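Local coordinates for protein glycoside Hydrolase (Bacteroides uniformis, PDB 5T99) that binds d-galacto-isofagomine and, as a family 2 glycoside hydrolase, probably cleaves galactosidic bonds in the breakdown of agarose, at residues N350-R362 against S398-I410. Sequence-based numbering, arbitrary orientation.
With EDO (1,2-ethanediol), chain J; EDO (1,2-ethanediol), chain K.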
ATOM      1  N   ASN A 350       8.005  -5.068  -3.762  1.00 17.17           N
ATOM      2  CA  ASN A 350       8.357  -4.055  -4.742  1.00 17.14           C
ATOM      3  C   ASN A 350       8.163  -2.677  -4.141  1.00 16.85           C
ATOM      4  O   ASN A 350       7.412  -2.525  -3.173  1.00 16.76           O
ATOM      5  CB  ASN A 350       7.471  -4.157  -5.995  1.00 17.19           C
ATOM      6  CG  ASN A 350       5.989  -4.225  -5.663  1.00 17.22           C
ATOM      7  OD1 ASN A 350       5.419  -5.307  -5.542  1.00 17.34           O
ATOM      8  ND2 ASN A 350       5.362  -3.069  -5.488  1.00 17.70           N
ATOM      9  N   PRO A 351       8.819  -1.665  -4.720  1.00 16.39           N
ATOM     10  CA  PRO A 351       8.548  -0.311  -4.250  1.00 16.30           C
ATOM     11  C   PRO A 351       7.089   0.093  -4.483  1.00 15.99           C
ATOM     12  O   PRO A 351       6.541  -0.200  -5.547  1.00 15.51           O
ATOM     13  CB  PRO A 351       9.478   0.552  -5.111  1.00 16.46           C
ATOM     14  CG  PRO A 351      10.607  -0.357  -5.457  1.00 16.31           C
ATOM     15  CD  PRO A 351       9.975  -1.713  -5.629  1.00 16.21           C
ATOM     16  N   PRO A 352       6.466   0.767  -3.500  1.00 15.78           N
ATOM     17  CA  PRO A 352       5.129   1.299  -3.696  1.00 15.36           C
ATOM     18  C   PRO A 352       5.191   2.647  -4.398  1.00 15.13           C
ATOM     19  O   PRO A 352       6.262   3.097  -4.806  1.00 15.32           O
ATOM     20  CB  PRO A 352       4.625   1.449  -2.272  1.00 15.58           C
ATOM     21  CG  PRO A 352       5.849   1.827  -1.510  1.00 15.73           C
ATOM     22  CD  PRO A 352       6.997   1.133  -2.172  1.00 15.81           C
ATOM     23  N   SER A 353       4.045   3.285  -4.559  1.00 14.96           N
ATOM     24  CA  SER A 353       4.002   4.625  -5.127  1.00 14.71           C
ATOM     25  C   SER A 353       4.511   5.609  -4.073  1.00 14.59           C
ATOM     26  O   SER A 353       4.444   5.310  -2.875  1.00 15.06           O
ATOM     27  CB  SER A 353       2.577   4.977  -5.501  1.00 14.41           C
ATOM     28  OG  SER A 353       1.797   5.019  -4.337  1.00 14.65           O
ATOM     29  N   PRO A 354       5.034   6.771  -4.498  1.00 14.37           N
ATOM     30  CA  PRO A 354       5.371   7.800  -3.505  1.00 14.40           C
ATOM     31  C   PRO A 354       4.170   8.206  -2.642  1.00 14.07           C
ATOM     32  O   PRO A 354       4.311   8.390  -1.430  1.00 13.75           O
ATOM     33  CB  PRO A 354       5.844   8.979  -4.360  1.00 14.58           C
ATOM     34  CG  PRO A 354       6.308   8.362  -5.643  1.00 14.54           C
ATOM     35  CD  PRO A 354       5.405   7.186  -5.864  1.00 14.55           C
ATOM     36  N   GLU A 355       2.996   8.294  -3.265  1.00 14.04           N
ATOM     37  CA  GLU A 355       1.768   8.722  -2.582  1.00 13.83           C
ATOM     38  C   GLU A 355       1.437   7.788  -1.427  1.00 13.56           C
ATOM     39  O   GLU A 355       1.064   8.239  -0.330  1.00 13.26           O
ATOM     40  CB  GLU A 355       0.580   8.811  -3.559  1.00 14.03           C
ATOM     41  CG  GLU A 355       0.623  10.011  -4.519  1.00 13.96           C
ATOM     42  CD  GLU A 355       1.627   9.859  -5.653  1.00 14.22           C
ATOM     43  OE1 GLU A 355       2.017   8.703  -5.974  1.00 13.29           O
ATOM     44  OE2 GLU A 355       2.037  10.905  -6.218  1.00 14.61           O
ATOM     45  N   PHE A 356       1.603   6.490  -1.663  1.00 13.35           N
ATOM     46  CA  PHE A 356       1.362   5.504  -0.617  1.00 13.37           C
ATOM     47  C   PHE A 356       2.240   5.788   0.605  1.00 13.24           C
ATOM     48  O   PHE A 356       1.762   5.757   1.732  1.00 12.52           O
ATOM     49  CB  PHE A 356       1.601   4.087  -1.154  1.00 13.70           C
ATOM     50  CG  PHE A 356       1.395   3.009  -0.127  1.00 13.70           C
ATOM     51  CD1 PHE A 356       0.131   2.510   0.115  1.00 13.87           C
ATOM     52  CD2 PHE A 356       2.467   2.509   0.604  1.00 13.99           C
ATOM     53  CE1 PHE A 356      -0.080   1.533   1.078  1.00 14.27           C
ATOM     54  CE2 PHE A 356       2.274   1.518   1.562  1.00 14.23           C
ATOM     55  CZ  PHE A 356       0.990   1.040   1.807  1.00 14.51           C
ATOM     56  N   LEU A 357       3.523   6.079   0.363  1.00 13.59           N
ATOM     57  CA  LEU A 357       4.482   6.381   1.441  1.00 13.69           C
ATOM     58  C   LEU A 357       4.213   7.721   2.108  1.00 13.74           C
ATOM     59  O   LEU A 357       4.416   7.846   3.320  1.00 13.46           O
ATOM     60  CB  LEU A 357       5.932   6.312   0.942  1.00 13.66           C
ATOM     61  CG  LEU A 357       6.357   4.904   0.503  1.00 13.85           C
ATOM     62  CD1 LEU A 357       7.722   4.935  -0.144  1.00 14.11           C
ATOM     63  CD2 LEU A 357       6.355   3.913   1.659  1.00 13.93           C
ATOM     64  N   ASP A 358       3.742   8.709   1.340  1.00 14.03           N
ATOM     65  CA  ASP A 358       3.302   9.973   1.935  1.00 14.18           C
ATOM     66  C   ASP A 358       2.184   9.728   2.938  1.00 14.40           C
ATOM     67  O   ASP A 358       2.170  10.342   3.997  1.00 14.54           O
ATOM     68  CB  ASP A 358       2.858  10.995   0.882  1.00 14.22           C
ATOM     69  CG  ASP A 358       4.014  11.544   0.069  1.00 14.38           C
ATOM     70  OD1 ASP A 358       5.162  11.565   0.573  1.00 14.66           O
ATOM     71  OD2 ASP A 358       3.774  11.959  -1.085  1.00 14.01           O
ATOM     72  N   LEU A 359       1.274   8.805   2.633  1.00 14.93           N
ATOM     73  CA  LEU A 359       0.187   8.472   3.555  1.00 15.11           C
ATOM     74  C   LEU A 359       0.708   7.809   4.814  1.00 15.82           C
ATOM     75  O   LEU A 359       0.305   8.175   5.920  1.00 17.25           O
ATOM     76  CB  LEU A 359      -0.883   7.605   2.871  1.00 15.30           C
ATOM     77  CG  LEU A 359      -1.720   8.350   1.814  1.00 15.31           C
ATOM     78  CD1 LEU A 359      -2.506   7.378   0.943  1.00 15.31           C
ATOM     79  CD2 LEU A 359      -2.670   9.328   2.486  1.00 15.02           C
ATOM     80  N   CYS A 360       1.615   6.852   4.652  1.00 16.06           N
ATOM     81  CA  CYS A 360       2.239   6.173   5.800  1.00 16.05           C
ATOM     82  C   CYS A 360       2.923   7.177   6.717  1.00 16.23           C
ATOM     83  O   CYS A 360       2.749   7.109   7.932  1.00 17.06           O
ATOM     84  CB  CYS A 360       3.250   5.102   5.344  1.00 15.68           C
ATOM     85  SG  CYS A 360       2.509   3.667   4.514  1.00 15.00           S
ATOM     86  N   ASP A 361       3.677   8.107   6.129  1.00 16.48           N
ATOM     87  CA  ASP A 361       4.269   9.237   6.868  1.00 16.80           C
ATOM     88  C   ASP A 361       3.194   9.991   7.676  1.00 16.98           C
ATOM     89  O   ASP A 361       3.311  10.135   8.901  1.00 15.68           O
ATOM     90  CB  ASP A 361       4.955  10.241   5.923  1.00 17.01           C
ATOM     91  CG  ASP A 361       6.199   9.689   5.228  1.00 16.97           C
ATOM     92  OD1 ASP A 361       6.767   8.678   5.665  1.00 16.68           O
ATOM     93  OD2 ASP A 361       6.629  10.308   4.227  1.00 16.57           O
ATOM     94  N   ARG A 362       2.159  10.457   6.971  0.50 17.37           N
ATOM     95  CA  ARG A 362       1.048  11.213   7.571  0.50 17.82           C
ATOM     96  C   ARG A 362       0.235  10.444   8.611  0.50 17.66           C
ATOM     97  O   ARG A 362      -0.298  11.049   9.533  0.50 17.60           O
ATOM     98  CB  ARG A 362       0.100  11.730   6.485  0.50 18.31           C
ATOM     99  CG  ARG A 362       0.242  13.216   6.218  0.50 18.98           C
ATOM    100  CD  ARG A 362      -0.435  13.661   4.926  0.50 19.58           C
ATOM    101  NE  ARG A 362      -1.642  12.908   4.586  0.50 20.08           N
ATOM    102  CZ  ARG A 362      -2.848  13.125   5.102  0.50 20.58           C
ATOM    103  NH1 ARG A 362      -3.872  12.379   4.710  0.50 20.46           N
ATOM    104  NH2 ARG A 362      -3.030  14.073   6.017  0.50 20.89           N
ATOM    105  N   SER A 398      17.896   3.722  -7.112  1.00 16.60           N
ATOM    106  CA  SER A 398      16.732   4.584  -7.397  1.00 16.99           C
ATOM    107  C   SER A 398      15.677   4.544  -6.287  1.00 16.83           C
ATOM    108  O   SER A 398      15.112   5.578  -5.935  1.00 17.37           O
ATOM    109  CB  SER A 398      16.088   4.210  -8.734  1.00 17.50           C
ATOM    110  OG  SER A 398      14.979   5.045  -8.985  1.00 18.67           O
ATOM    111  N   LEU A 399      15.428   3.360  -5.734  1.00 16.18           N
ATOM    112  CA  LEU A 399      14.501   3.204  -4.619  1.00 16.11           C
ATOM    113  C   LEU A 399      14.954   3.996  -3.375  1.00 16.19           C
ATOM    114  O   LEU A 399      14.178   4.725  -2.765  1.00 15.71           O
ATOM    115  CB  LEU A 399      14.358   1.721  -4.265  1.00 16.14           C
ATOM    116  CG  LEU A 399      13.605   1.380  -2.973  1.00 16.25           C
ATOM    117  CD1 LEU A 399      12.153   1.829  -3.100  1.00 16.54           C
ATOM    118  CD2 LEU A 399      13.720  -0.102  -2.647  1.00 16.34           C
ATOM    119  N   ILE A 400      16.207   3.818  -2.986  1.00 16.36           N
ATOM    120  CA  ILE A 400      16.714   4.441  -1.765  1.00 16.38           C
ATOM    121  C   ILE A 400      16.798   5.966  -1.925  1.00 16.74           C
ATOM    122  O   ILE A 400      16.435   6.698  -1.010  1.00 15.84           O
ATOM    123  CB  ILE A 400      18.049   3.807  -1.340  1.00 16.31           C
ATOM    124  CG1 ILE A 400      17.794   2.363  -0.893  1.00 16.13           C
ATOM    125  CG2 ILE A 400      18.710   4.603  -0.218  1.00 16.81           C
ATOM    126  CD1 ILE A 400      19.041   1.526  -0.756  1.00 16.23           C
ATOM    127  N   MET A 401      17.222   6.427  -3.099  1.00 17.37           N
ATOM    128  CA  MET A 401      17.274   7.859  -3.396  1.00 18.61           C
ATOM    129  C   MET A 401      15.874   8.499  -3.351  1.00 18.08           C
ATOM    130  O   MET A 401      15.705   9.611  -2.833  1.00 18.36           O
ATOM    131  CB  MET A 401      17.905   8.105  -4.772  1.00 20.49           C
ATOM    132  CG  MET A 401      19.364   7.700  -4.901  1.00 22.09           C
ATOM    133  SD  MET A 401      20.456   8.779  -3.990  1.00 26.80           S
ATOM    134  CE  MET A 401      20.571  10.120  -5.184  1.00 25.79           C
ATOM    135  N   ARG A 402      14.882   7.778  -3.871  1.00 16.69           N
ATOM    136  CA  ARG A 402      13.488   8.223  -3.868  1.00 15.86           C
ATOM    137  C   ARG A 402      12.904   8.283  -2.461  1.00 15.24           C
ATOM    138  O   ARG A 402      12.218   9.254  -2.128  1.00 14.50           O
ATOM    139  CB  ARG A 402      12.627   7.273  -4.728  1.00 15.97           C
ATOM    140  CG  ARG A 402      11.220   7.755  -5.067  1.00 15.96           C
ATOM    141  CD  ARG A 402      10.357   6.668  -5.715  1.00 15.79           C
ATOM    142  NE  ARG A 402       9.946   5.662  -4.741  1.00 15.78           N
ATOM    143  CZ  ARG A 402       8.964   4.771  -4.899  1.00 15.96           C
ATOM    144  NH1 ARG A 402       8.235   4.708  -6.024  1.00 16.29           N
ATOM    145  NH2 ARG A 402       8.696   3.930  -3.904  1.00 15.51           N
ATOM    146  N   ASP A 403      13.166   7.255  -1.648  1.00 14.37           N
ATOM    147  CA  ASP A 403      12.430   7.069  -0.388  1.00 14.17           C
ATOM    148  C   ASP A 403      13.178   7.366   0.921  1.00 13.88           C
ATOM    149  O   ASP A 403      12.572   7.290   1.983  1.00 13.70           O
ATOM    150  CB  ASP A 403      11.861   5.641  -0.312  1.00 14.33           C
ATOM    151  CG  ASP A 403      10.851   5.353  -1.397  1.00 14.20           C
ATOM    152  OD1 ASP A 403      10.468   6.305  -2.119  1.00 13.97           O
ATOM    153  OD2 ASP A 403      10.445   4.170  -1.529  1.00 13.65           O
ATOM    154  N   ARG A 404      14.459   7.730   0.859  1.00 13.73           N
ATOM    155  CA  ARG A 404      15.262   7.877   2.081  1.00 13.78           C
ATOM    156  C   ARG A 404      14.957   9.119   2.934  1.00 13.67           C
ATOM    157  O   ARG A 404      15.636   9.342   3.933  1.00 13.35           O
ATOM    158  CB  ARG A 404      16.757   7.830   1.766  1.00 13.81           C
ATOM    159  CG  ARG A 404      17.278   8.981   0.910  1.00 13.70           C
ATOM    160  CD  ARG A 404      18.705   8.692   0.522  1.00 13.56           C
ATOM    161  NE  ARG A 404      19.297   9.723  -0.307  1.00 13.67           N
ATOM    162  CZ  ARG A 404      20.598   9.806  -0.592  1.00 14.22           C
ATOM    163  NH1 ARG A 404      21.468   8.913  -0.109  1.00 14.19           N
ATOM    164  NH2 ARG A 404      21.046  10.796  -1.370  1.00 14.48           N
ATOM    165  N   ASN A 405      13.981   9.927   2.527  1.00 13.65           N
ATOM    166  CA  ASN A 405      13.459  11.006   3.364  1.00 13.82           C
ATOM    167  C   ASN A 405      12.140  10.703   4.062  1.00 13.76           C
ATOM    168  O   ASN A 405      11.754  11.458   4.956  1.00 14.52           O
ATOM    169  CB  ASN A 405      13.318  12.276   2.538  1.00 13.70           C
ATOM    170  CG  ASN A 405      14.626  12.691   1.924  1.00 14.08           C
ATOM    171  OD1 ASN A 405      15.645  12.722   2.617  1.00 14.74           O
ATOM    172  ND2 ASN A 405      14.627  12.996   0.622  1.00 14.02           N
ATOM    173  N   HIS A 406      11.441   9.637   3.678  1.00 13.17           N
ATOM    174  CA  HIS A 406      10.179   9.281   4.344  1.00 12.87           C
ATOM    175  C   HIS A 406      10.441   8.823   5.775  1.00 12.85           C
ATOM    176  O   HIS A 406      11.168   7.856   5.977  1.00 13.55           O
ATOM    177  CB  HIS A 406       9.477   8.137   3.611  1.00 12.68           C
ATOM    178  CG  HIS A 406       8.889   8.514   2.290  1.00 12.69           C
ATOM    179  ND1 HIS A 406       7.791   9.336   2.167  1.00 12.72           N
ATOM    180  CD2 HIS A 406       9.215   8.134   1.031  1.00 12.85           C
ATOM    181  CE1 HIS A 406       7.481   9.462   0.887  1.00 12.87           C
ATOM    182  NE2 HIS A 406       8.339   8.755   0.176  1.00 12.74           N
ATOM    183  N   PRO A 407       9.860   9.493   6.780  1.00 13.03           N
ATOM    184  CA  PRO A 407      10.057   8.989   8.154  1.00 12.91           C
ATOM    185  C   PRO A 407       9.361   7.655   8.442  1.00 13.15           C
ATOM    186  O   PRO A 407       9.748   6.969   9.384  1.00 13.36           O
ATOM    187  CB  PRO A 407       9.445  10.091   9.018  1.00 12.75           C
ATOM    188  CG  PRO A 407       8.451  10.742   8.137  1.00 12.70           C
ATOM    189  CD  PRO A 407       9.102  10.757   6.786  1.00 12.90           C
ATOM    190  N   SER A 408       8.349   7.297   7.650  1.00 13.23           N
ATOM    191  CA  SER A 408       7.676   6.005   7.784  1.00 13.44           C
ATOM    192  C   SER A 408       8.618   4.832   7.510  1.00 13.45           C
ATOM    193  O   SER A 408       8.496   3.806   8.137  1.00 13.46           O
ATOM    194  CB  SER A 408       6.454   5.912   6.855  1.00 13.37           C
ATOM    195  OG  SER A 408       6.826   6.030   5.492  1.00 13.56           O
ATOM    196  N   VAL A 409       9.559   4.986   6.582  1.00 13.79           N
ATOM    197  CA  VAL A 409      10.416   3.856   6.162  1.00 13.68           C
ATOM    198  C   VAL A 409      11.462   3.572   7.235  1.00 13.45           C
ATOM    199  O   VAL A 409      12.205   4.469   7.625  1.00 13.27           O
ATOM    200  CB  VAL A 409      11.116   4.121   4.808  1.00 13.38           C
ATOM    201  CG1 VAL A 409      12.024   2.962   4.440  1.00 13.27           C
ATOM    202  CG2 VAL A 409      10.076   4.338   3.725  1.00 13.41           C
ATOM    203  N   ILE A 410      11.492   2.334   7.718  1.00 13.29           N
ATOM    204  CA  ILE A 410      12.452   1.934   8.748  1.00 13.40           C
ATOM    205  C   ILE A 410      13.412   0.836   8.330  1.00 13.52           C
ATOM    206  O   ILE A 410      14.413   0.642   9.015  1.00 14.53           O
ATOM    207  CB  ILE A 410      11.764   1.531  10.080  1.00 13.36           C
ATOM    208  CG1 ILE A 410      10.741   0.394   9.884  1.00 13.31           C
ATOM    209  CG2 ILE A 410      11.097   2.757  10.689  1.00 13.57           C
ATOM    210  CD1 ILE A 410      10.292  -0.264  11.172  1.00 13.11           C
TER
HETATM  211  C1  EDO J 908      14.489  10.747   7.711  1.00 24.28           C
HETATM  212  O1  EDO J 908      15.370  10.619   6.566  1.00 24.12           O
HETATM  213  C2  EDO J 908      13.822  12.125   7.799  1.00 23.70           C
HETATM  214  O2  EDO J 908      12.386  12.060   7.667  1.00 22.22           O
HETATM  215  C1  EDO K 909      25.287  10.911  -0.941  1.00 38.88           C
HETATM  216  O1  EDO K 909      26.578  11.349  -0.493  1.00 36.72           O
HETATM  217  C2  EDO K 909      25.016   9.451  -0.597  1.00 39.10           C
HETATM  218  O2  EDO K 909      24.453   8.761  -1.721  1.00 38.93           O
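Arg402 reaches across to the loop before helix 354-362 and points the end of its guanidinium at one backbone oxygen: NH2 lies 2.7 Å and NH1 2.8 Å from Pro352 O, both bonds well bent, with the oxygen near the guanidinium plane. The side edge of the same group faces its own neighbour Asp403, NE bonding to OD1 and NH2 to OD2, the latter nearly straight, which fixes the rotation of the flat group. The chain leaves with CG anti to the backbone N (chi1 -168°) and bends at chi3, setting one face of the guanidinium against Pro354 N. Cut back to an alanine, this position is likely to leave Pro352 O without these two donors and the Asp403 carboxylate without its charged mate. Beside this group, Pro351 CG packs against Leu399 CD1 at 3.6 Å.

Both helices lie on the outside of the TIM barrel, each leading into a strand of it, 366-370 and 409-416; these two strands run parallel, and Ser408 and Ile410 make backbone hydrogen bonds to Val367.

Farther along, the His406 ring lies against Leu357, with CB over its centre, 3.5 Å from the ring centroid in a CH-pi contact. Around the ring's edge, ND1 donates to Asp361 OD2 at 2.6 Å, almost straight at 173° and in the ring plane, meeting the oxygen on its syn side; the carboxylate is turned 41° from the ring. The other oxygen, Asp361 OD1, takes two bonds from Ser408, from OG at 2.7 Å and from N at 2.9 Å, arriving from opposite faces of the carboxylate plane. Three donors thus grip this buried carboxylate, while Pro407 CD comes to 3.3 Å from Asp361 OD1 and Cys360 CB rests on Ser408 CB.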